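Local coordinates for protein-L-isoaspartate O-methyltransferase beta-aspartate methyltransferase (Plasmodium falciparum, PDB 2PBF), which probably catalyses methyl transfer from S-adenosylmethionine to isoaspartyl residues in proteins, an early step in the repair of age-damaged polypeptides, at residues I55-T60 / V118-N123; K72-V77 / F163-V168; N186-I191 / L201-K206. All coordinates share one frame; numbering follows the deposited sequence.

How the contacts relate
From the N terminus, the chain first passes through 55-60, the turn between strands 53-56 and 59-61, and then helix 64-74, whose end lies in 72-77. Contact 1 closes when the start of helix 119-132 returns to the turn; contact 2 closes later, when strand 163-168 reaches 72-77. The two loops therefore cross rather than nest, and their centres lie about 23 Å apart on opposite sides of the chain's centre. Contact 3 follows in series as a short hairpin. It adjoins contact 2 because strands 163-168 and 187-195 are sheet neighbours. Together the contacts tie the small hairpin to helix 119-132, and helix 64-74 and the C-terminal hairpin to the central sheet.

Contact 1 of 3, residues I55-T60 / V118-N123; sequences ISHGVT and VKDLVN. With SAH (S-adenosyl-L-homocysteine), chain C.
Leu121 and His57 carry most of this contact, in which the first turn of helix 119-132 rests against the tight turn between strands 53-56 and 59-61. Leu121, buried, sends its branched end into the hairpin: CD2 lies 3.7 Å from CD1 of Ile55, the two chains passing at a slant, and the same CD2 also lies 3.6 Å from CG2 of Val59. A leucine suits the place because its branched end is apolar and reaches between Ile55 and Val59. His57 stands in the type I' turn from Ser56 to Val59, and its ring is held on two counts. Val118 lays CG1 over one face, 3.7 Å from the ring centroid and 18° off the normal, a CH-pi contact; its CG1 is placed there by being anti to the backbone N (chi1 -169°). At the ring's edge, NE2 donates a short, bent hydrogen bond of 2.5 Å to OD2 of Asp120, with an N-H...O angle of 141°. The acceptor uses its anti lone pair and sits somewhat out of the ring plane. Val118 also turns its other methyl, CG2, to within 3.4 Å of O2' of S-adenosyl-L-homocysteine, and CG1 of Val59 lies 3.6 Å from the ribose C3', so apolar side chains from both segments line the sugar. The carboxylate beside His57 would be expected to favour the protonated imidazole, adding an electrostatic tie at the exposed side of the contact, next to the pocket residue Val118.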
loop_
_atom_site.group_PDB
_atom_site.type_symbol
_atom_site.label_atom_id
_atom_site.label_comp_id
_atom_site.label_asym_id
_atom_site.label_seq_id
_atom_site.Cartn_x
_atom_site.Cartn_y
_atom_site.Cartn_z
ATOM N N ILE A 55 -10.838 -12.053 1.221
ATOM C CA ILE A 55 -11.935 -11.093 1.219
ATOM C C ILE A 55 -13.041 -11.549 0.265
ATOM O O ILE A 55 -14.130 -11.906 0.700
ATOM C CB ILE A 55 -11.470 -9.645 0.864
ATOM C CG1 ILE A 55 -10.227 -9.261 1.675
ATOM C CG2 ILE A 55 -12.603 -8.652 1.113
ATOM C CD1 ILE A 55 -9.453 -8.044 1.135
ATOM N N SER A 56 -12.730 -11.559 -1.024
ATOM C CA SER A 56 -13.710 -11.740 -2.093
ATOM C C SER A 56 -12.946 -11.579 -3.396
ATOM O O SER A 56 -11.798 -11.121 -3.385
ATOM C CB SER A 56 -14.803 -10.672 -1.997
ATOM O OG SER A 56 -14.423 -9.531 -2.752
ATOM N N HIS A 57 -13.558 -11.967 -4.518
ATOM C CA HIS A 57 -12.972 -11.769 -5.864
ATOM C C HIS A 57 -11.543 -12.272 -6.083
ATOM O O HIS A 57 -10.780 -11.687 -6.860
ATOM C CB HIS A 57 -13.083 -10.308 -6.299
ATOM C CG HIS A 57 -14.481 -9.895 -6.620
ATOM N ND1 HIS A 57 -14.987 -9.931 -7.903
ATOM C CD2 HIS A 57 -15.491 -9.471 -5.824
ATOM C CE1 HIS A 57 -16.248 -9.533 -7.883
ATOM N NE2 HIS A 57 -16.576 -9.245 -6.633
ATOM N N GLY A 58 -11.186 -13.350 -5.400
ATOM C CA GLY A 58 -9.872 -13.951 -5.581
ATOM C C GLY A 58 -8.783 -13.191 -4.851
ATOM O O GLY A 58 -7.599 -13.366 -5.147
ATOM N N VAL A 59 -9.173 -12.339 -3.905
ATOM C CA VAL A 59 -8.182 -11.522 -3.209
ATOM C C VAL A 59 -8.184 -11.583 -1.685
ATOM O O VAL A 59 -9.211 -11.738 -1.030
ATOM C CB VAL A 59 -8.140 -10.037 -3.729
ATOM C CG1 VAL A 59 -8.123 -9.982 -5.278
ATOM C CG2 VAL A 59 -9.280 -9.208 -3.128
ATOM N N THR A 60 -6.983 -11.468 -1.142
ATOM C CA THR A 60 -6.765 -11.468 0.281
ATOM C C THR A 60 -6.260 -10.094 0.732
ATOM O O THR A 60 -5.651 -9.346 -0.048
ATOM C CB THR A 60 -5.739 -12.557 0.679
ATOM O OG1 THR A 60 -4.527 -12.326 -0.043
ATOM C CG2 THR A 60 -6.266 -13.979 0.345
ATOM N N VAL A 118 -11.118 -3.732 -8.601
ATOM C CA VAL A 118 -12.382 -4.410 -8.286
ATOM C C VAL A 118 -13.276 -3.547 -7.416
ATOM O O VAL A 118 -12.886 -3.106 -6.322
ATOM C CB VAL A 118 -12.150 -5.809 -7.612
ATOM C CG1 VAL A 118 -13.435 -6.592 -7.543
ATOM C CG2 VAL A 118 -11.095 -6.610 -8.351
ATOM N N LYS A 119 -14.501 -3.343 -7.898
ATOM C CA LYS A 119 -15.417 -2.371 -7.343
ATOM C C LYS A 119 -15.903 -2.784 -5.969
ATOM O O LYS A 119 -16.036 -1.952 -5.087
ATOM C CB LYS A 119 -16.607 -2.190 -8.298
ATOM C CG LYS A 119 -17.691 -1.265 -7.802
ATOM C CD LYS A 119 -17.228 0.175 -7.760
ATOM C CE LYS A 119 -18.355 1.107 -7.322
ATOM N NZ LYS A 119 -17.868 2.522 -7.292
ATOM N N ASP A 120 -16.186 -4.071 -5.803
ATOM C CA ASP A 120 -16.540 -4.619 -4.508
ATOM C C ASP A 120 -15.474 -4.383 -3.470
ATOM O O ASP A 120 -15.789 -4.212 -2.298
ATOM C CB ASP A 120 -16.763 -6.126 -4.607
ATOM C CG ASP A 120 -18.115 -6.469 -5.152
ATOM O OD1 ASP A 120 -19.057 -5.654 -5.006
ATOM O OD2 ASP A 120 -18.221 -7.564 -5.727
ATOM N N LEU A 121 -14.215 -4.429 -3.896
ATOM C CA LEU A 121 -13.111 -4.140 -2.985
ATOM C C LEU A 121 -12.970 -2.642 -2.697
ATOM O O LEU A 121 -12.733 -2.268 -1.538
ATOM C CB LEU A 121 -11.801 -4.797 -3.439
ATOM C CG LEU A 121 -11.879 -6.285 -3.057
ATOM C CD1 LEU A 121 -11.299 -7.155 -4.119
ATOM C CD2 LEU A 121 -11.243 -6.534 -1.697
ATOM N N VAL A 122 -13.137 -1.797 -3.718
ATOM C CA VAL A 122 -13.361 -0.357 -3.476
ATOM C C VAL A 122 -14.416 -0.176 -2.361
ATOM O O VAL A 122 -14.127 0.387 -1.305
ATOM C CB VAL A 122 -13.825 0.415 -4.732
ATOM C CG1 VAL A 122 -14.056 1.886 -4.387
ATOM C CG2 VAL A 122 -12.816 0.287 -5.863
ATOM N N ASN A 123 -15.635 -0.675 -2.582
ATOM C CA ASN A 123 -16.666 -0.508 -1.573
ATOM C C ASN A 123 -16.341 -1.150 -0.237
ATOM O O ASN A 123 -16.752 -0.644 0.799
ATOM C CB ASN A 123 -18.046 -0.951 -2.082
ATOM C CG ASN A 123 -18.400 -0.335 -3.428
ATOM O OD1 ASN A 123 -18.344 0.885 -3.605
ATOM N ND2 ASN A 123 -18.741 -1.185 -4.393
HETATM N N SAH C . -2.762 -3.862 -0.039
HETATM C CA SAH C . -3.911 -4.790 -0.196
HETATM C CB SAH C . -3.517 -5.909 -1.127
HETATM C CG SAH C . -4.782 -6.571 -1.657
HETATM S SD SAH C . -4.400 -7.909 -2.791
HETATM C C SAH C . -4.432 -5.345 1.134
HETATM O O SAH C . -3.622 -5.756 1.967
HETATM O OXT SAH C . -5.663 -5.383 1.388
HETATM C "C5'" SAH C . -4.017 -6.878 -4.229
HETATM C "C4'" SAH C . -5.169 -6.032 -4.775
HETATM O "O4'" SAH C . -4.773 -5.575 -6.037
HETATM C "C3'" SAH C . -6.506 -6.731 -4.981
HETATM O "O3'" SAH C . -7.496 -6.070 -4.210
HETATM C "C2'" SAH C . -6.771 -6.624 -6.475
HETATM O "O2'" SAH C . -8.136 -6.424 -6.766
HETATM C "C1'" SAH C . -5.931 -5.418 -6.841
HETATM N N9 SAH C . -5.476 -5.349 -8.247
HETATM C C8 SAH C . -5.071 -6.401 -9.019
HETATM N N7 SAH C . -4.683 -5.914 -10.220
HETATM C C5 SAH C . -4.855 -4.573 -10.243
HETATM C C6 SAH C . -4.648 -3.601 -11.227
HETATM N N6 SAH C . -4.192 -3.894 -12.438
HETATM N N1 SAH C . -4.893 -2.284 -10.931
HETATM C C2 SAH C . -5.373 -1.935 -9.683
HETATM N N3 SAH C . -5.584 -2.911 -8.742
HETATM C C4 SAH C . -5.335 -4.212 -9.004
#

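Contact 2 of 3, residues K72-V77 / F163-V168; sequences KRLINV and FDAIHV
Val77 and Ala165 bring their CA atoms to 5.8 Å where the chain leaving helix 64-74 passes strand 163-168 near Ala165, and the backbone of Asp164 reaches the same place: its O lies 3.5 Å from CB of Val77. The side-chain groups that meet are aliphatic, mostly methyls. Val77 CG2 rests 3.5 Å from CB of Ala165, and Leu74 CD2 approaches the same methyl at 4.0 Å. The single methyl of Ala165 suits the place, letting Val77 and Leu74 both come down on it. This is the layered packing of the Rossmann-like methyltransferase fold, a helix laid on a mostly parallel sheet in which strand 163-168 stands between 83-87 and 187-195. Leu74 branches across two strand positions; with chi2 at 170° its CD1 comes 3.7 Å from CB of His167, the leucine and histidine chains running at about a right angle. The polar groups look elsewhere for partners: Asp164 OD2 accepts a hydrogen bond from the backbone N of Arg83, and His167 ND1 is bonded to Asp86, its NE2 only weakly to Ser70. Beyond CB, the His167 side chain extends to about 4 Å from the bound S-adenosyl-L-homocysteine.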
loop_
_atom_site.group_PDB
_atom_site.type_symbol
_atom_site.label_atom_id
_atom_site.label_comp_id
_atom_site.label_asym_id
_atom_site.label_seq_id
_atom_site.Cartn_x
_atom_site.Cartn_y
_atom_site.Cartn_z
ATOM N N LYS A 72 7.914 -0.570 5.991
ATOM C CA LYS A 72 9.316 -0.342 6.368
ATOM C C LYS A 72 10.109 0.237 5.203
ATOM O O LYS A 72 10.801 1.222 5.371
ATOM C CB LYS A 72 9.951 -1.643 6.849
ATOM C CG LYS A 72 11.481 -1.632 7.020
ATOM C CD LYS A 72 12.035 -3.062 6.937
ATOM C CE LYS A 72 13.538 -3.144 7.341
ATOM N NZ LYS A 72 14.461 -2.445 6.357
ATOM N N ARG A 73 9.961 -0.350 4.017
ATOM C CA ARG A 73 10.739 0.067 2.853
ATOM C C ARG A 73 10.380 1.480 2.434
ATOM O O ARG A 73 11.198 2.200 1.840
ATOM C CB ARG A 73 10.539 -0.874 1.666
ATOM C CG ARG A 73 10.803 -2.353 1.910
ATOM C CD ARG A 73 12.155 -2.622 2.544
ATOM N NE ARG A 73 13.257 -2.166 1.716
ATOM C CZ ARG A 73 14.493 -2.666 1.757
ATOM N NH1 ARG A 73 14.793 -3.672 2.566
ATOM N NH2 ARG A 73 15.428 -2.157 0.971
ATOM N N LEU A 74 9.139 1.865 2.714
ATOM C CA LEU A 74 8.627 3.162 2.288
ATOM C C LEU A 74 8.657 4.200 3.410
ATOM O O LEU A 74 8.277 5.339 3.203
ATOM C CB LEU A 74 7.196 3.003 1.739
ATOM C CG LEU A 74 7.043 2.301 0.390
ATOM C CD1 LEU A 74 5.607 1.993 0.095
ATOM C CD2 LEU A 74 7.678 3.094 -0.739
ATOM N N ILE A 75 9.116 3.804 4.597
ATOM C CA ILE A 75 8.920 4.615 5.790
ATOM C C ILE A 75 9.434 6.053 5.675
ATOM O O ILE A 75 8.797 6.987 6.174
ATOM C CB ILE A 75 9.411 3.894 7.096
ATOM C CG1 ILE A 75 8.578 4.333 8.306
ATOM C CG2 ILE A 75 10.912 4.091 7.351
ATOM C CD1 ILE A 75 7.092 4.059 8.141
ATOM N N ASN A 76 10.560 6.233 4.991
ATOM C CA ASN A 76 11.199 7.546 4.899
ATOM C C ASN A 76 10.705 8.399 3.732
ATOM O O ASN A 76 11.005 9.584 3.690
ATOM C CB ASN A 76 12.733 7.435 4.835
ATOM C CG ASN A 76 13.331 6.810 6.060
ATOM O OD1 ASN A 76 14.181 5.911 5.958
ATOM N ND2 ASN A 76 12.901 7.265 7.236
ATOM N N VAL A 77 9.976 7.805 2.787
ATOM C CA VAL A 77 9.375 8.571 1.695
ATOM C C VAL A 77 7.899 8.860 1.987
ATOM O O VAL A 77 7.285 9.746 1.379
ATOM C CB VAL A 77 9.574 7.902 0.310
ATOM C CG1 VAL A 77 11.068 7.809 -0.016
ATOM C CG2 VAL A 77 8.903 6.495 0.245
ATOM N N PHE A 163 4.834 10.910 -7.644
ATOM C CA PHE A 163 4.655 10.338 -6.317
ATOM C C PHE A 163 5.966 9.993 -5.635
ATOM O O PHE A 163 6.841 9.360 -6.204
ATOM C CB PHE A 163 3.725 9.114 -6.373
ATOM C CG PHE A 163 2.300 9.471 -6.674
ATOM C CD1 PHE A 163 1.404 9.770 -5.641
ATOM C CD2 PHE A 163 1.856 9.551 -7.986
ATOM C CE1 PHE A 163 0.093 10.120 -5.926
ATOM C CE2 PHE A 163 0.546 9.899 -8.288
ATOM C CZ PHE A 163 -0.346 10.186 -7.258
ATOM N N ASP A 164 6.085 10.418 -4.395
ATOM C CA ASP A 164 7.268 10.141 -3.610
ATOM C C ASP A 164 7.301 8.678 -3.161
ATOM O O ASP A 164 8.377 8.119 -2.922
ATOM C CB ASP A 164 7.311 11.088 -2.429
ATOM C CG ASP A 164 7.145 12.542 -2.859
ATOM O OD1 ASP A 164 8.113 13.100 -3.439
ATOM O OD2 ASP A 164 6.049 13.119 -2.642
ATOM N N ALA A 165 6.127 8.059 -3.072
ATOM C CA ALA A 165 6.009 6.663 -2.643
ATOM C C ALA A 165 4.946 5.949 -3.445
ATOM O O ALA A 165 3.801 6.426 -3.545
ATOM C CB ALA A 165 5.700 6.587 -1.171
ATOM N N ILE A 166 5.337 4.820 -4.048
ATOM C CA ILE A 166 4.407 3.979 -4.793
ATOM C C ILE A 166 4.442 2.567 -4.243
ATOM O O ILE A 166 5.468 1.910 -4.256
ATOM C CB ILE A 166 4.690 3.946 -6.340
ATOM C CG1 ILE A 166 4.866 5.378 -6.887
ATOM C CG2 ILE A 166 3.563 3.141 -7.062
ATOM C CD1 ILE A 166 4.971 5.496 -8.414
ATOM N N HIS A 167 3.319 2.106 -3.741
ATOM C CA HIS A 167 3.253 0.758 -3.249
ATOM C C HIS A 167 2.349 -0.013 -4.173
ATOM O O HIS A 167 1.275 0.448 -4.548
ATOM C CB HIS A 167 2.738 0.716 -1.823
ATOM C CG HIS A 167 2.489 -0.669 -1.337
ATOM N ND1 HIS A 167 1.252 -1.270 -1.415
ATOM C CD2 HIS A 167 3.329 -1.595 -0.820
ATOM C CE1 HIS A 167 1.337 -2.502 -0.956
ATOM N NE2 HIS A 167 2.583 -2.719 -0.580
ATOM N N VAL A 168 2.800 -1.189 -4.573
ATOM C CA VAL A 168 1.984 -1.998 -5.427
ATOM C C VAL A 168 1.782 -3.323 -4.697
ATOM O O VAL A 168 2.743 -4.025 -4.426
ATOM C CB VAL A 168 2.663 -2.204 -6.796
ATOM C CG1 VAL A 168 1.692 -2.775 -7.769
ATOM C CG2 VAL A 168 3.263 -0.870 -7.322
#

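Contact 3 of 3, residues N186-I191 / L201-K206; sequences NGKLII and LYEITK
Leu189 with Ile204 and Ile191 with Tyr202 are the hydrogen-bonded pairs of this antiparallel ladder, the hairpin of strands 187-195 and 198-205, whose local directions differ by 161°. The bonds are short from Leu189 to Ile191: Ile204 N reaches Leu189 O at 2.7 Å and almost straight, and Tyr202 N reaches Ile191 O at 2.8 Å. Around them the packing is close, and Leu189, Ile190, Ile191 and Ile204 are all buried. On one face Leu189 lies alongside Ile204, and Ile191 CG2 meets Ile204 CD1 at 3.6 Å; the beta-branched Ile191 and Ile204 suit extended strands and put their methyls against each other. On the other face Ile190 CD1 touches CB of Glu203 at 3.7 Å. Charges gather on this same face. The extended Lys188 chain brings NZ to 3.5 Å from Glu203 OE2, a long salt bridge, and a water links the same NZ to OE1, to which it donates at 2.6 Å. That oxygen also pairs with Arg73, so two cations and a water share the carboxylate. Toward the exposed Asn186 the ladder slackens: Lys206 N makes only a weak bond to Gly187 O, 3.4 Å long, although Asn186 N, tilted from the carbonyl plane, still donates to Lys206 O at 2.8 Å. Strand 187-195 is flanked on its other edge by 163-168, strand 198-205 by 212-219, and helix 64-74 covers Ile190 and Leu201.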
loop_
_atom_site.group_PDB
_atom_site.type_symbol
_atom_site.label_atom_id
_atom_site.label_comp_id
_atom_site.label_asym_id
_atom_site.label_seq_id
_atom_site.Cartn_x
_atom_site.Cartn_y
_atom_site.Cartn_z
ATOM N N ASN A 186 13.820 10.921 -6.459
ATOM C CA ASN A 186 14.072 10.431 -5.101
ATOM C C ASN A 186 12.967 9.561 -4.512
ATOM O O ASN A 186 13.092 9.094 -3.370
ATOM C CB ASN A 186 14.364 11.575 -4.117
ATOM C CG ASN A 186 15.598 12.375 -4.482
ATOM O OD1 ASN A 186 15.628 13.600 -4.284
ATOM N ND2 ASN A 186 16.618 11.703 -5.014
ATOM N N GLY A 187 11.889 9.366 -5.270
ATOM C CA GLY A 187 10.776 8.533 -4.829
ATOM C C GLY A 187 11.184 7.069 -4.828
ATOM O O GLY A 187 12.128 6.677 -5.571
ATOM N N LYS A 188 10.502 6.276 -3.988
ATOM C CA LYS A 188 10.609 4.808 -3.984
ATOM C C LYS A 188 9.330 4.090 -4.421
ATOM O O LYS A 188 8.221 4.478 -4.029
ATOM C CB LYS A 188 11.053 4.296 -2.609
ATOM C CG LYS A 188 12.561 4.284 -2.462
ATOM C CD LYS A 188 13.039 4.377 -1.044
ATOM C CE LYS A 188 14.573 4.403 -1.068
ATOM N NZ LYS A 188 15.149 4.188 0.284
ATOM N N LEU A 189 9.508 3.033 -5.215
ATOM C CA LEU A 189 8.432 2.155 -5.690
ATOM C C LEU A 189 8.775 0.761 -5.193
ATOM O O LEU A 189 9.886 0.270 -5.417
ATOM C CB LEU A 189 8.408 2.120 -7.220
ATOM C CG LEU A 189 7.256 1.818 -8.201
ATOM C CD1 LEU A 189 7.888 1.620 -9.607
ATOM C CD2 LEU A 189 6.335 0.649 -7.878
ATOM N N ILE A 190 7.828 0.160 -4.494
ATOM C CA ILE A 190 7.907 -1.207 -3.977
ATOM C C ILE A 190 6.918 -2.054 -4.768
ATOM O O ILE A 190 5.731 -1.773 -4.793
ATOM C CB ILE A 190 7.535 -1.242 -2.462
ATOM C CG1 ILE A 190 8.596 -0.534 -1.618
ATOM C CG2 ILE A 190 7.241 -2.685 -1.962
ATOM C CD1 ILE A 190 9.966 -1.184 -1.667
ATOM N N ILE A 191 7.416 -3.088 -5.430
ATOM C CA ILE A 191 6.572 -3.851 -6.326
ATOM C C ILE A 191 7.062 -5.289 -6.491
ATOM O O ILE A 191 8.251 -5.509 -6.658
ATOM C CB ILE A 191 6.468 -3.138 -7.726
ATOM C CG1 ILE A 191 5.671 -3.981 -8.717
ATOM C CG2 ILE A 191 7.870 -2.736 -8.263
ATOM C CD1 ILE A 191 5.337 -3.243 -10.020
ATOM N N LEU A 201 10.179 -9.132 -4.849
ATOM C CA LEU A 201 9.902 -7.787 -4.385
ATOM C C LEU A 201 11.061 -6.864 -4.708
ATOM O O LEU A 201 12.175 -7.094 -4.245
ATOM C CB LEU A 201 9.601 -7.759 -2.875
ATOM C CG LEU A 201 8.950 -6.473 -2.342
ATOM C CD1 LEU A 201 7.463 -6.422 -2.695
ATOM C CD2 LEU A 201 9.149 -6.420 -0.849
ATOM N N TYR A 202 10.765 -5.822 -5.487
ATOM C CA TYR A 202 11.733 -4.832 -5.949
ATOM C C TYR A 202 11.528 -3.474 -5.301
ATOM O O TYR A 202 10.402 -3.011 -5.134
ATOM C CB TYR A 202 11.639 -4.661 -7.476
ATOM C CG TYR A 202 12.506 -5.616 -8.242
ATOM C CD1 TYR A 202 12.055 -6.889 -8.572
ATOM C CD2 TYR A 202 13.801 -5.247 -8.620
ATOM C CE1 TYR A 202 12.858 -7.770 -9.262
ATOM C CE2 TYR A 202 14.624 -6.110 -9.306
ATOM C CZ TYR A 202 14.157 -7.372 -9.630
ATOM O OH TYR A 202 14.995 -8.222 -10.327
ATOM N N GLU A 203 12.625 -2.839 -4.937
ATOM C CA GLU A 203 12.610 -1.426 -4.592
ATOM C C GLU A 203 13.264 -0.599 -5.709
ATOM O O GLU A 203 14.472 -0.691 -5.962
ATOM C CB GLU A 203 13.287 -1.186 -3.249
ATOM C CG GLU A 203 13.333 0.270 -2.846
ATOM C CD GLU A 203 14.004 0.448 -1.516
ATOM O OE1 GLU A 203 13.481 -0.083 -0.506
ATOM O OE2 GLU A 203 15.066 1.115 -1.488
ATOM N N ILE A 204 12.443 0.198 -6.376
ATOM C CA ILE A 204 12.888 1.026 -7.462
ATOM C C ILE A 204 12.937 2.498 -7.028
ATOM O O ILE A 204 11.985 3.011 -6.432
ATOM C CB ILE A 204 12.002 0.794 -8.677
ATOM C CG1 ILE A 204 12.057 -0.701 -9.051
ATOM C CG2 ILE A 204 12.449 1.677 -9.819
ATOM C CD1 ILE A 204 10.843 -1.241 -9.708
ATOM N N THR A 205 14.063 3.155 -7.310
ATOM C CA THR A 205 14.290 4.563 -6.951
ATOM C C THR A 205 14.640 5.381 -8.198
ATOM O O THR A 205 15.134 4.833 -9.171
ATOM C CB THR A 205 15.417 4.684 -5.918
ATOM O OG1 THR A 205 15.238 3.688 -4.898
ATOM C CG2 THR A 205 15.425 6.069 -5.266
ATOM N N LYS A 206 14.355 6.683 -8.180
ATOM C CA LYS A 206 14.776 7.591 -9.261
ATOM C C LYS A 206 15.853 8.529 -8.720
ATOM O O LYS A 206 15.675 9.128 -7.651
ATOM C CB LYS A 206 13.580 8.390 -9.786
ATOM C CG LYS A 206 13.793 9.068 -11.136
ATOM C CD LYS A 206 12.447 9.441 -11.814
ATOM C CE LYS A 206 11.824 8.259 -12.539
ATOM N NZ LYS A 206 10.516 8.619 -13.145
HETATM O O HOH W 1 13.711 1.570 1.522
#